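Local coordinates for putative fimbrial associated sortase-like protein (Corynebacterium diphtheriae, PDB 6BWE), which probably acts as a class C sortase, a membrane-bound cysteine transpeptidase that joins pilin subunits covalently during assembly of the corynebacterial pilus, at residues I83-A88 / E144-Y149; E160-N165 / R202-D207; G119-I124 / K181-L186; V77-S82 / I150-E155. The protein carries 2 engineered substitutions. One frame throughout, in Å; residues are numbered along the deposited sequence.

Contact 1: residues I83-A88 / E144-Y149; sequences IPTIDA and EHDPIY
The apolar, buried part of the contact is where Ile83 and Pro84 lie against the strand that begins at Pro147. CG of Pro84 reaches the edge of the Tyr149 ring, near its plane, 4.0 Å from CE2, and the two side chains cross at about a right angle. The phenol hydroxyl is hydrogen-bonded to Asp212 and Asn214. Deeper in, CG1 of Ile83 faces CG1 of Ile148 at 4.3 Å, with both isoleucines buried. The outer side is polar and more open to solvent. Thr85 is exposed, and its OG1, set between the backbone N and the carbonyl carbon (chi1 57°), donates to Asp146 OD2 over 2.7 Å. The hydroxyl comes from above the carboxylate plane, 62° out of it; Lys143 N binds the same oxygen. A water links the backbones here, accepting from Thr85 N at 2.9 Å and donating to Pro147 O at 2.7 Å. Ile83 O takes both Ile86 N and Ala88 N, and Asp87 and Ala88 form a G1 bulge opposite Ile83. The contact thus joins the turn between strands 77-83 and 88-94 to the start of strand 147-152, whose other edge pairs with strand 155-167.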
loop_
_atom_site.group_PDB
_atom_site.type_symbol
_atom_site.label_atom_id
_atom_site.label_comp_id
_atom_site.label_asym_id
_atom_site.label_seq_id
_atom_site.Cartn_x
_atom_site.Cartn_y
_atom_site.Cartn_z
ATOM N N ILE A 83 4.532 -14.209 -23.091
ATOM C CA ILE A 83 5.976 -14.150 -22.955
ATOM C C ILE A 83 6.524 -15.104 -24.034
ATOM O O ILE A 83 6.821 -16.257 -23.755
ATOM C CB ILE A 83 6.487 -14.525 -21.553
ATOM C CG1 ILE A 83 5.724 -13.744 -20.452
ATOM C CG2 ILE A 83 7.950 -14.170 -21.450
ATOM C CD1 ILE A 83 5.961 -14.276 -19.059
ATOM N N PRO A 84 6.598 -14.634 -25.284
ATOM C CA PRO A 84 6.896 -15.569 -26.376
ATOM C C PRO A 84 8.230 -16.276 -26.283
ATOM O O PRO A 84 8.328 -17.448 -26.736
ATOM C CB PRO A 84 6.868 -14.699 -27.646
ATOM C CG PRO A 84 6.693 -13.316 -27.191
ATOM C CD PRO A 84 6.169 -13.329 -25.786
ATOM N N THR A 85 9.237 -15.661 -25.671
ATOM C CA THR A 85 10.525 -16.357 -25.592
ATOM C C THR A 85 10.502 -17.646 -24.775
ATOM O O THR A 85 11.416 -18.470 -24.898
ATOM C CB THR A 85 11.666 -15.454 -25.095
ATOM O OG1 THR A 85 11.353 -14.890 -23.808
ATOM C CG2 THR A 85 11.930 -14.366 -26.110
ATOM N N ILE A 86 9.506 -17.810 -23.898
ATOM C CA ILE A 86 9.314 -19.068 -23.183
ATOM C C ILE A 86 7.963 -19.695 -23.542
ATOM O O ILE A 86 7.509 -20.601 -22.854
ATOM C CB ILE A 86 9.453 -18.908 -21.646
ATOM C CG1 ILE A 86 8.433 -17.889 -21.125
ATOM C CG2 ILE A 86 10.863 -18.491 -21.273
ATOM C CD1 ILE A 86 8.279 -17.897 -19.630
ATOM N N ASP A 87 7.350 -19.222 -24.625
ATOM C CA ASP A 87 6.064 -19.693 -25.093
ATOM C C ASP A 87 4.995 -19.830 -23.966
ATOM O O ASP A 87 4.332 -20.861 -23.828
ATOM C CB ASP A 87 6.257 -21.026 -25.816
ATOM C CG ASP A 87 5.001 -21.489 -26.542
ATOM O OD1 ASP A 87 4.225 -20.641 -27.040
ATOM O OD2 ASP A 87 4.783 -22.717 -26.582
ATOM N N ALA A 88 4.859 -18.770 -23.171
ATOM C CA ALA A 88 3.911 -18.733 -22.074
ATOM C C ALA A 88 2.786 -17.797 -22.485
ATOM O O ALA A 88 3.060 -16.707 -22.965
ATOM C CB ALA A 88 4.591 -18.227 -20.817
ATOM N N GLU A 144 17.147 -10.655 -20.339
ATOM C CA GLU A 144 17.172 -9.213 -20.498
ATOM C C GLU A 144 16.763 -8.856 -21.932
ATOM O O GLU A 144 17.148 -9.543 -22.902
ATOM C CB GLU A 144 18.580 -8.651 -20.228
ATOM C CG GLU A 144 19.128 -8.825 -18.807
ATOM C CD GLU A 144 18.332 -8.067 -17.745
ATOM O OE1 GLU A 144 17.499 -7.224 -18.131
ATOM O OE2 GLU A 144 18.517 -8.316 -16.519
ATOM N N HIS A 145 15.943 -7.814 -22.032
ATOM C CA HIS A 145 15.350 -7.335 -23.293
ATOM C C HIS A 145 14.214 -8.174 -23.878
ATOM O O HIS A 145 13.620 -7.742 -24.861
ATOM C CB HIS A 145 16.394 -7.069 -24.402
ATOM C CG HIS A 145 17.596 -6.333 -23.920
ATOM N ND1 HIS A 145 17.556 -5.008 -23.546
ATOM C CD2 HIS A 145 18.876 -6.736 -23.734
ATOM C CE1 HIS A 145 18.755 -4.632 -23.135
ATOM N NE2 HIS A 145 19.572 -5.662 -23.240
ATOM N N ASP A 146 13.882 -9.334 -23.305
ATOM C CA ASP A 146 12.749 -10.110 -23.835
ATOM C C ASP A 146 11.453 -9.300 -23.684
ATOM O O ASP A 146 11.317 -8.548 -22.730
ATOM C CB ASP A 146 12.603 -11.448 -23.121
ATOM C CG ASP A 146 13.656 -12.495 -23.560
ATOM O OD1 ASP A 146 14.526 -12.222 -24.454
ATOM O OD2 ASP A 146 13.557 -13.625 -23.014
ATOM N N PRO A 147 10.513 -9.437 -24.625
ATOM C CA PRO A 147 9.246 -8.731 -24.478
ATOM C C PRO A 147 8.191 -9.508 -23.671
ATOM O O PRO A 147 8.159 -10.751 -23.680
ATOM C CB PRO A 147 8.781 -8.586 -25.916
ATOM C CG PRO A 147 9.256 -9.837 -26.557
ATOM C CD PRO A 147 10.599 -10.091 -25.942
ATOM N N ILE A 148 7.348 -8.748 -22.997
ATOM C CA ILE A 148 6.190 -9.256 -22.252
ATOM C C ILE A 148 4.994 -8.439 -22.706
ATOM O O ILE A 148 5.086 -7.206 -22.730
ATOM C CB ILE A 148 6.391 -9.053 -20.745
ATOM C CG1 ILE A 148 7.572 -9.911 -20.244
ATOM C CG2 ILE A 148 5.124 -9.371 -19.964
ATOM C CD1 ILE A 148 8.121 -9.428 -18.912
ATOM N N TYR A 149 3.898 -9.099 -23.091
ATOM C CA TYR A 149 2.693 -8.403 -23.561
ATOM C C TYR A 149 1.527 -8.646 -22.600
ATOM O O TYR A 149 1.199 -9.802 -22.325
ATOM C CB TYR A 149 2.288 -8.891 -24.945
ATOM C CG TYR A 149 3.393 -8.740 -25.982
ATOM C CD1 TYR A 149 3.467 -7.620 -26.792
ATOM C CD2 TYR A 149 4.385 -9.697 -26.104
ATOM C CE1 TYR A 149 4.471 -7.482 -27.764
ATOM C CE2 TYR A 149 5.401 -9.569 -27.045
ATOM C CZ TYR A 149 5.447 -8.462 -27.869
ATOM O OH TYR A 149 6.483 -8.341 -28.782
HETATM O O HOH W 1 9.388 -12.985 -24.487
#

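Contact 2: residues E160-N165 / R202-D207; sequences EVDAIN and RAHRVD
The two strands run antiparallel at 142°, paired Glu160 with His204, Val161 with Ala203 and Ala163 with Arg202, and a classic bulge sets both Asp162 and Ala163 opposite Arg202. Arg202 O takes a nearly straight bond from Asp162 N (2.8 Å) and a weak one from Ala163 N. At the bulge Asp162 holds CG between its backbone N and carbonyl carbon (chi1 60°), which places the carboxylate between two basic side chains. Its OD1 is gripped side-on by Arg202: NE lies 2.9 Å from OD1 on the syn lone pair, while NH2, 3.1 Å from the same OD1, comes from above the carboxylate plane. Ala163 CB covers one face of the guanidinium, offset toward the rim. OD2 offers its anti lone pair to His204 ND1 at 2.7 Å, with ring and carboxylate nearly coplanar, 10° apart. This in-plane bond would help set the imidazole's rotation and is consistent with a proton on ND1. It is a His-carboxylate hydrogen bond across an antiparallel pair, away from the predicted active site. Glu160 runs alongside His204, its CB over one ring face and 3.8 Å from Val206 CG1. Val161 and Ala203 turn to the other, buried face, where both touch Ile148. Strand 198-206 is flanked beyond this pair by strand 183-187, while strand 155-167 continues the sheet to strand 147-152.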
loop_
_atom_site.group_PDB
_atom_site.type_symbol
_atom_site.label_atom_id
_atom_site.label_comp_id
_atom_site.label_asym_id
_atom_site.label_seq_id
_atom_site.Cartn_x
_atom_site.Cartn_y
_atom_site.Cartn_z
ATOM N N GLU A 160 9.468 -4.589 -21.570
ATOM C CA GLU A 160 10.737 -5.206 -21.915
ATOM C C GLU A 160 11.554 -5.481 -20.648
ATOM O O GLU A 160 11.725 -4.593 -19.827
ATOM C CB GLU A 160 11.465 -4.268 -22.895
ATOM C CG GLU A 160 12.942 -4.494 -23.024
ATOM C CD GLU A 160 13.595 -3.560 -24.041
ATOM O OE1 GLU A 160 12.935 -3.165 -25.043
ATOM O OE2 GLU A 160 14.774 -3.236 -23.825
ATOM N N VAL A 161 12.094 -6.692 -20.524
ATOM C CA VAL A 161 12.778 -7.121 -19.307
ATOM C C VAL A 161 14.065 -6.345 -19.104
ATOM O O VAL A 161 14.843 -6.203 -20.045
ATOM C CB VAL A 161 13.110 -8.637 -19.315
ATOM C CG1 VAL A 161 13.900 -9.043 -18.070
ATOM C CG2 VAL A 161 11.819 -9.453 -19.404
ATOM N N ASP A 162 14.260 -5.839 -17.888
ATOM C CA ASP A 162 15.464 -5.053 -17.556
ATOM C C ASP A 162 16.191 -5.502 -16.283
ATOM O O ASP A 162 17.254 -4.974 -15.984
ATOM C CB ASP A 162 15.151 -3.544 -17.480
ATOM C CG ASP A 162 14.096 -3.207 -16.430
ATOM O OD1 ASP A 162 14.251 -3.578 -15.266
ATOM O OD2 ASP A 162 13.100 -2.559 -16.779
ATOM N N ALA A 163 15.648 -6.468 -15.547
ATOM C CA ALA A 163 16.288 -6.962 -14.329
ATOM C C ALA A 163 15.740 -8.337 -13.947
ATOM O O ALA A 163 14.546 -8.644 -14.104
ATOM C CB ALA A 163 16.142 -5.983 -13.172
ATOM N N ILE A 164 16.661 -9.167 -13.484
ATOM C CA ILE A 164 16.415 -10.551 -13.131
ATOM C C ILE A 164 17.146 -10.777 -11.813
ATOM O O ILE A 164 18.361 -10.693 -11.783
ATOM C CB ILE A 164 16.919 -11.507 -14.215
ATOM C CG1 ILE A 164 16.131 -11.317 -15.507
ATOM C CG2 ILE A 164 16.785 -12.961 -13.752
ATOM C CD1 ILE A 164 16.692 -12.067 -16.700
ATOM N N ASN A 165 16.405 -11.023 -10.731
ATOM C CA ASN A 165 16.989 -11.144 -9.394
ATOM C C ASN A 165 16.398 -12.352 -8.672
ATOM O O ASN A 165 15.201 -12.596 -8.765
ATOM C CB ASN A 165 16.699 -9.863 -8.586
ATOM C CG ASN A 165 17.498 -8.662 -9.078
ATOM O OD1 ASN A 165 18.715 -8.597 -8.884
ATOM N ND2 ASN A 165 16.826 -7.722 -9.764
ATOM N N ARG A 202 11.825 -8.135 -13.703
ATOM C CA ARG A 202 11.296 -6.792 -13.809
ATOM C C ARG A 202 11.382 -6.307 -15.249
ATOM O O ARG A 202 12.374 -6.602 -15.977
ATOM C CB ARG A 202 12.082 -5.854 -12.886
ATOM C CG ARG A 202 11.416 -4.509 -12.645
ATOM C CD ARG A 202 12.250 -3.577 -11.777
ATOM N NE ARG A 202 13.438 -3.119 -12.529
ATOM C CZ ARG A 202 14.560 -2.643 -11.992
ATOM N NH1 ARG A 202 14.706 -2.502 -10.676
ATOM N NH2 ARG A 202 15.565 -2.295 -12.800
ATOM N N ALA A 203 10.388 -5.537 -15.654
ATOM C CA ALA A 203 10.309 -5.030 -17.018
ATOM C C ALA A 203 9.711 -3.645 -17.048
ATOM O O ALA A 203 8.950 -3.311 -16.134
ATOM C CB ALA A 203 9.481 -5.987 -17.856
ATOM N N HIS A 204 10.039 -2.846 -18.084
ATOM C CA HIS A 204 9.555 -1.484 -18.189
ATOM C C HIS A 204 8.747 -1.335 -19.465
ATOM O O HIS A 204 8.972 -2.040 -20.431
ATOM C CB HIS A 204 10.715 -0.448 -18.133
ATOM C CG HIS A 204 11.705 -0.591 -19.249
ATOM N ND1 HIS A 204 12.802 -1.429 -19.170
ATOM C CD2 HIS A 204 11.724 -0.060 -20.494
ATOM C CE1 HIS A 204 13.458 -1.395 -20.321
ATOM N NE2 HIS A 204 12.822 -0.576 -21.141
ATOM N N ARG A 205 7.809 -0.395 -19.458
ATOM C CA ARG A 205 6.926 -0.168 -20.582
ATOM C C ARG A 205 7.715 0.336 -21.796
ATOM O O ARG A 205 8.622 1.138 -21.652
ATOM C CB ARG A 205 5.886 0.860 -20.196
ATOM C CG ARG A 205 4.785 1.091 -21.219
ATOM C CD ARG A 205 3.692 0.033 -21.156
ATOM N NE ARG A 205 2.613 0.451 -22.038
ATOM C CZ ARG A 205 1.657 1.339 -21.738
ATOM N NH1 ARG A 205 1.543 1.890 -20.540
ATOM N NH2 ARG A 205 0.767 1.635 -22.665
ATOM N N VAL A 206 7.359 -0.142 -22.977
ATOM C CA VAL A 206 7.974 0.319 -24.215
ATOM C C VAL A 206 6.879 0.505 -25.235
ATOM O O VAL A 206 5.766 -0.013 -25.069
ATOM C CB VAL A 206 9.048 -0.672 -24.758
ATOM C CG1 VAL A 206 10.225 -0.753 -23.809
ATOM C CG2 VAL A 206 8.476 -2.062 -25.036
ATOM N N ASP A 207 7.187 1.238 -26.304
ATOM C CA ASP A 207 6.208 1.459 -27.364
ATOM C C ASP A 207 5.912 0.129 -28.049
ATOM O O ASP A 207 6.780 -0.728 -28.174
ATOM C CB ASP A 207 6.726 2.463 -28.414
ATOM C CG ASP A 207 6.845 3.881 -27.882
ATOM O OD1 ASP A 207 6.227 4.224 -26.849
ATOM O OD2 ASP A 207 7.551 4.679 -28.538
#

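Contact 3: residues G119-I124 / K181-L186; sequences GTHPVI and KDQITL
One face of the His121 imidazole is covered by Gln183 CB, which sits over the ring centre, 4.1 Å from the centroid, in a CH-pi contact. At the ring's edge, near its plane, is Thr185 OG1, hydrogen-bonded to His121 NE2 at 2.7 Å. ND1 is bonded to Ala176 O, so both ring nitrogens are engaged. CG of His121 stands anti to the backbone N (chi1 -165°), which swings the ring along the neighbouring segment to Thr185, two residues beyond its own partner, Gln183.

The segments run parallel, 7° apart, but regular pairing begins only at Val123 with Thr185. There Thr185 N donates to Pro122 O at 3.1 Å and Ile124 N to Thr185 O at 3.0 Å, each nearly along the C=O axis. Earlier, Gly119 N donates to Lys181 O at 2.8 Å and Gln183 N to Thr120 O at 3.3 Å. Pro122 has no N-H to give, and its CD abuts Gln183 O at 3.1 Å. A water lies within hydrogen-bonding distance of Thr120 OG1, Asp182 OD1 and Gln183 O, more acceptors than it has protons; Thr120 OG1 is also hydrogen-bonded to Gly117 O. Ile124 and Leu186 lie side by side. The strands lead toward His127 and Cys189, the predicted catalytic pair of the sortase fold, the cysteine being S-hydroxylated here.

Asp182 forms a salt bridge with Arg205 and a hydrogen bond with Tyr159, which together would offset the cost of burying its charge. ND1 of His121 probably carries the proton, since Ala176 O can only accept; a neutral ring would then accept from Thr185 OG1 at NE2, although the geometry leaves that donor open.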
loop_
_atom_site.group_PDB
_atom_site.type_symbol
_atom_site.label_atom_id
_atom_site.label_comp_id
_atom_site.label_asym_id
_atom_site.label_seq_id
_atom_site.Cartn_x
_atom_site.Cartn_y
_atom_site.Cartn_z
ATOM N N GLY A 119 4.541 5.443 -12.486
ATOM C CA GLY A 119 4.312 5.273 -11.069
ATOM C C GLY A 119 3.683 3.975 -10.640
ATOM O O GLY A 119 3.556 3.738 -9.453
ATOM N N THR A 120 3.264 3.139 -11.586
ATOM C CA THR A 120 2.649 1.848 -11.258
ATOM C C THR A 120 3.701 0.755 -11.317
ATOM O O THR A 120 4.689 0.863 -12.062
ATOM C CB THR A 120 1.488 1.515 -12.197
ATOM O OG1 THR A 120 1.958 1.292 -13.536
ATOM C CG2 THR A 120 0.455 2.656 -12.177
ATOM N N HIS A 121 3.504 -0.262 -10.493
ATOM C CA HIS A 121 4.366 -1.460 -10.468
ATOM C C HIS A 121 3.558 -2.716 -10.083
ATOM O O HIS A 121 3.721 -3.287 -8.978
ATOM C CB HIS A 121 5.589 -1.248 -9.554
ATOM C CG HIS A 121 6.675 -2.265 -9.747
ATOM N ND1 HIS A 121 7.980 -2.046 -9.341
ATOM C CD2 HIS A 121 6.654 -3.497 -10.311
ATOM C CE1 HIS A 121 8.705 -3.114 -9.634
ATOM N NE2 HIS A 121 7.930 -4.004 -10.236
ATOM N N PRO A 122 2.691 -3.188 -11.010
ATOM C CA PRO A 122 1.989 -4.443 -10.782
ATOM C C PRO A 122 2.950 -5.587 -10.542
ATOM O O PRO A 122 4.025 -5.636 -11.154
ATOM C CB PRO A 122 1.253 -4.689 -12.098
ATOM C CG PRO A 122 1.113 -3.348 -12.742
ATOM C CD PRO A 122 2.342 -2.589 -12.315
ATOM N N VAL A 123 2.571 -6.470 -9.626
ATOM C CA VAL A 123 3.302 -7.681 -9.377
ATOM C C VAL A 123 2.372 -8.872 -9.671
ATOM O O VAL A 123 1.256 -8.947 -9.152
ATOM C CB VAL A 123 3.847 -7.715 -7.968
ATOM C CG1 VAL A 123 4.616 -9.019 -7.753
ATOM C CG2 VAL A 123 4.711 -6.481 -7.734
ATOM N N ILE A 124 2.842 -9.755 -10.536
ATOM C CA ILE A 124 2.068 -10.883 -11.076
ATOM C C ILE A 124 2.841 -12.132 -10.673
ATOM O O ILE A 124 4.023 -12.262 -11.047
ATOM C CB ILE A 124 2.016 -10.863 -12.622
ATOM C CG1 ILE A 124 1.520 -9.536 -13.169
ATOM C CG2 ILE A 124 1.182 -12.027 -13.144
ATOM C CD1 ILE A 124 0.189 -9.154 -12.708
ATOM N N LYS A 181 8.567 5.736 -13.542
ATOM C CA LYS A 181 8.621 4.561 -14.438
ATOM C C LYS A 181 7.305 3.796 -14.419
ATOM O O LYS A 181 6.581 3.772 -13.422
ATOM C CB LYS A 181 9.737 3.583 -14.048
ATOM C CG LYS A 181 11.174 4.101 -14.033
ATOM C CD LYS A 181 12.053 3.137 -13.226
ATOM C CE LYS A 181 13.453 3.678 -12.971
ATOM N NZ LYS A 181 14.216 3.836 -14.239
ATOM N N ASP A 182 7.045 3.147 -15.542
ATOM C CA ASP A 182 5.914 2.261 -15.733
ATOM C C ASP A 182 6.563 0.858 -15.826
ATOM O O ASP A 182 7.253 0.536 -16.801
ATOM C CB ASP A 182 5.183 2.717 -17.000
ATOM C CG ASP A 182 4.046 1.819 -17.394
ATOM O OD1 ASP A 182 3.906 0.704 -16.861
ATOM O OD2 ASP A 182 3.279 2.248 -18.266
ATOM N N GLN A 183 6.415 0.077 -14.750
ATOM C CA GLN A 183 7.116 -1.201 -14.603
ATOM C C GLN A 183 6.153 -2.300 -14.223
ATOM O O GLN A 183 5.054 -2.015 -13.706
ATOM C CB GLN A 183 8.124 -1.131 -13.460
ATOM C CG GLN A 183 9.122 -0.015 -13.531
ATOM C CD GLN A 183 10.069 -0.060 -12.361
ATOM O OE1 GLN A 183 11.185 -0.559 -12.500
ATOM N NE2 GLN A 183 9.631 0.440 -11.197
ATOM N N ILE A 184 6.590 -3.537 -14.458
ATOM C CA ILE A 184 5.947 -4.750 -13.912
ATOM C C ILE A 184 7.030 -5.713 -13.430
ATOM O O ILE A 184 8.149 -5.694 -13.951
ATOM C CB ILE A 184 5.092 -5.507 -14.949
ATOM C CG1 ILE A 184 5.910 -5.931 -16.178
ATOM C CG2 ILE A 184 3.905 -4.663 -15.351
ATOM C CD1 ILE A 184 5.175 -6.944 -17.038
ATOM N N THR A 185 6.682 -6.555 -12.466
ATOM C CA THR A 185 7.529 -7.637 -12.001
ATOM C C THR A 185 6.710 -8.913 -11.993
ATOM O O THR A 185 5.574 -8.941 -11.508
ATOM C CB THR A 185 8.193 -7.351 -10.628
ATOM O OG1 THR A 185 9.191 -6.323 -10.774
ATOM C CG2 THR A 185 8.872 -8.600 -10.043
ATOM N N LEU A 186 7.302 -9.964 -12.561
ATOM C CA LEU A 186 6.752 -11.300 -12.549
ATOM C C LEU A 186 7.549 -12.061 -11.529
ATOM O O LEU A 186 8.810 -11.977 -11.507
ATOM C CB LEU A 186 6.914 -11.970 -13.897
ATOM C CG LEU A 186 6.434 -11.166 -15.089
ATOM C CD1 LEU A 186 6.650 -11.951 -16.369
ATOM C CD2 LEU A 186 4.982 -10.730 -14.954
HETATM O O HOH W 2 7.016 2.067 -11.141
HETATM O O HOH W 3 2.626 -0.905 -14.987
#

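Contact 4: residues V77-S82 / I150-E155; sequences VIASIS and ITVQGE
With CG1 beside the backbone N (chi1 -69°), Ile150 holds CG2 anti to that N, and this methyl meets Ala79 CB at 4.0 Å. Val152 puts CG1 in the crowded position between N and the carbonyl carbon (chi1 55°) and CG2 anti to N; CG2 then reaches back to the carbonyl oxygen of Ile78, 3.5 Å away. The small Ala79 lies between these two branched residues, its CB also 3.9 Å from CB of Val152. Further along, Ile81 and Ile150 are both extended at chi2, and CD1 of Ile81 lies 4.4 Å from CG1 of Ile150.

The backbones are antiparallel, their axes 155° apart. Ser80 and Thr151 form the hydrogen-bonded pair: Ser80 N donates to Thr151 O at 3.0 Å and Thr151 N to Ser80 O at 2.9 Å, both in the carbonyl plane. On the face of this pair Ser80 OG rests 3.8 Å from Thr151 CB, while Thr151 OG1 is hydrogen-bonded to Thr156 OG1. Ile81 and Ile150, a non-hydrogen-bonded pair, point to the opposite, buried face.

Beyond the Ser80-Thr151 pair no direct backbone bond crosses. A water donates to Ile78 O at 2.7 Å and accepts from both Gln153 N and Gln153 NE2. Gly154 suits the type I' turn from Val152 to Glu155, since a CB would clash with the preceding carbonyl oxygen.

Strands 77-83 and 147-152 are first and last in the sheet order, so their pairing closes the sheet of the sortase domain. Strand 77-83 pairs on its other edge with strand 88-94, where Ile78 and Ala79 form a classic bulge opposite Ile92. The turn joins strands 147-152 and 155-167 as a beta hairpin, and Gln153 and Glu155 pack on helix 24-39.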
loop_
_atom_site.group_PDB
_atom_site.type_symbol
_atom_site.label_atom_id
_atom_site.label_comp_id
_atom_site.label_asym_id
_atom_site.label_seq_id
_atom_site.Cartn_x
_atom_site.Cartn_y
_atom_site.Cartn_z
ATOM N N VAL A 77 -11.039 -13.431 -15.459
ATOM C CA VAL A 77 -9.692 -13.197 -15.991
ATOM C C VAL A 77 -9.553 -11.681 -16.132
ATOM O O VAL A 77 -10.268 -11.057 -16.945
ATOM C CB VAL A 77 -9.511 -13.859 -17.363
ATOM C CG1 VAL A 77 -8.148 -13.468 -17.941
ATOM C CG2 VAL A 77 -9.612 -15.382 -17.239
ATOM N N ILE A 78 -8.651 -11.080 -15.358
ATOM C CA ILE A 78 -8.520 -9.620 -15.373
ATOM C C ILE A 78 -7.611 -9.135 -16.514
ATOM O O ILE A 78 -7.740 -8.017 -16.953
ATOM C CB ILE A 78 -8.100 -9.011 -14.020
ATOM C CG1 ILE A 78 -6.758 -9.524 -13.503
ATOM C CG2 ILE A 78 -9.159 -9.312 -12.987
ATOM C CD1 ILE A 78 -6.191 -8.714 -12.349
ATOM N N ALA A 79 -6.690 -9.983 -16.946
ATOM C CA ALA A 79 -5.775 -9.707 -18.035
ATOM C C ALA A 79 -5.105 -11.000 -18.440
ATOM O O ALA A 79 -5.214 -12.009 -17.759
ATOM C CB ALA A 79 -4.716 -8.679 -17.622
ATOM N N SER A 80 -4.454 -11.007 -19.596
ATOM C CA SER A 80 -3.626 -12.146 -19.940
ATOM C C SER A 80 -2.231 -11.640 -20.284
ATOM O O SER A 80 -2.041 -10.457 -20.575
ATOM C CB SER A 80 -4.217 -12.966 -21.099
ATOM O OG SER A 80 -4.359 -12.158 -22.241
ATOM N N ILE A 81 -1.277 -12.547 -20.204
ATOM C CA ILE A 81 0.105 -12.233 -20.434
ATOM C C ILE A 81 0.647 -13.187 -21.471
ATOM O O ILE A 81 0.299 -14.348 -21.466
ATOM C CB ILE A 81 0.905 -12.241 -19.118
ATOM C CG1 ILE A 81 2.318 -11.715 -19.323
ATOM C CG2 ILE A 81 0.993 -13.622 -18.506
ATOM C CD1 ILE A 81 2.970 -11.225 -18.036
ATOM N N SER A 82 1.470 -12.653 -22.368
ATOM C CA SER A 82 2.236 -13.436 -23.335
ATOM C C SER A 82 3.723 -13.146 -23.174
ATOM O O SER A 82 4.115 -11.991 -23.132
ATOM C CB SER A 82 1.817 -13.069 -24.752
ATOM O OG SER A 82 2.579 -13.792 -25.686
ATOM N N ILE A 150 0.873 -7.579 -22.141
ATOM C CA ILE A 150 -0.277 -7.709 -21.270
ATOM C C ILE A 150 -1.476 -7.253 -22.076
ATOM O O ILE A 150 -1.461 -6.158 -22.626
ATOM C CB ILE A 150 -0.139 -6.873 -19.981
ATOM C CG1 ILE A 150 0.959 -7.485 -19.112
ATOM C CG2 ILE A 150 -1.469 -6.891 -19.221
ATOM C CD1 ILE A 150 1.316 -6.672 -17.919
ATOM N N THR A 151 -2.493 -8.097 -22.151
ATOM C CA THR A 151 -3.734 -7.713 -22.785
ATOM C C THR A 151 -4.785 -7.518 -21.712
ATOM O O THR A 151 -5.011 -8.398 -20.902
ATOM C CB THR A 151 -4.169 -8.737 -23.825
ATOM O OG1 THR A 151 -3.109 -8.899 -24.795
ATOM C CG2 THR A 151 -5.401 -8.279 -24.557
ATOM N N VAL A 152 -5.426 -6.352 -21.730
ATOM C CA VAL A 152 -6.396 -6.001 -20.691
ATOM C C VAL A 152 -7.460 -5.117 -21.329
ATOM O O VAL A 152 -7.139 -4.142 -22.028
ATOM C CB VAL A 152 -5.693 -5.369 -19.451
ATOM C CG1 VAL A 152 -4.825 -4.168 -19.827
ATOM C CG2 VAL A 152 -6.679 -5.015 -18.372
ATOM N N GLN A 153 -8.720 -5.490 -21.148
ATOM C CA GLN A 153 -9.859 -4.785 -21.757
ATOM C C GLN A 153 -9.641 -4.421 -23.222
ATOM O O GLN A 153 -9.925 -3.308 -23.645
ATOM C CB GLN A 153 -10.160 -3.538 -20.946
ATOM C CG GLN A 153 -10.583 -3.884 -19.517
ATOM C CD GLN A 153 -11.919 -4.582 -19.457
ATOM O OE1 GLN A 153 -12.911 -4.043 -19.916
ATOM N NE2 GLN A 153 -11.965 -5.771 -18.832
ATOM N N GLY A 154 -9.109 -5.369 -23.973
ATOM C CA GLY A 154 -8.919 -5.203 -25.408
ATOM C C GLY A 154 -7.613 -4.536 -25.822
ATOM O O GLY A 154 -7.276 -4.525 -27.001
ATOM N N GLU A 155 -6.886 -3.952 -24.891
ATOM C CA GLU A 155 -5.699 -3.173 -25.243
ATOM C C GLU A 155 -4.475 -4.040 -24.933
ATOM O O GLU A 155 -4.532 -4.858 -24.021
ATOM C CB GLU A 155 -5.753 -1.859 -24.463
ATOM C CG GLU A 155 -4.568 -1.490 -23.622
ATOM C CD GLU A 155 -4.860 -0.279 -22.764
ATOM O OE1 GLU A 155 -4.668 -0.370 -21.522
ATOM O OE2 GLU A 155 -5.319 0.739 -23.326
HETATM O O HOH W 4 -9.346 -7.286 -18.956
#

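From the N terminus, strand 77-83 opens contact 4 and its end opens contact 1. Contact 1 closes first, at 144-149, and is nested inside the loop that contact 4 closes at 150-155; both use strand 147-152, bridged by Tyr149 O with Ser82 N. Segment 119-124 starts contact 3 within these loops but finds its partner only at 181-186, so contact 3 crosses both. Contact 2 opens at 160-165, crosses contact 3, and closes last at 202-207, in series after contacts 1 and 4. All four belong to one mixed sheet. Ile81, Ile83, Ile148, Ile150, Ile184 and Leu186 join contacts 1, 3 and 4 in its interior, and Arg205 with Asp182 ties contact 2 to contact 3.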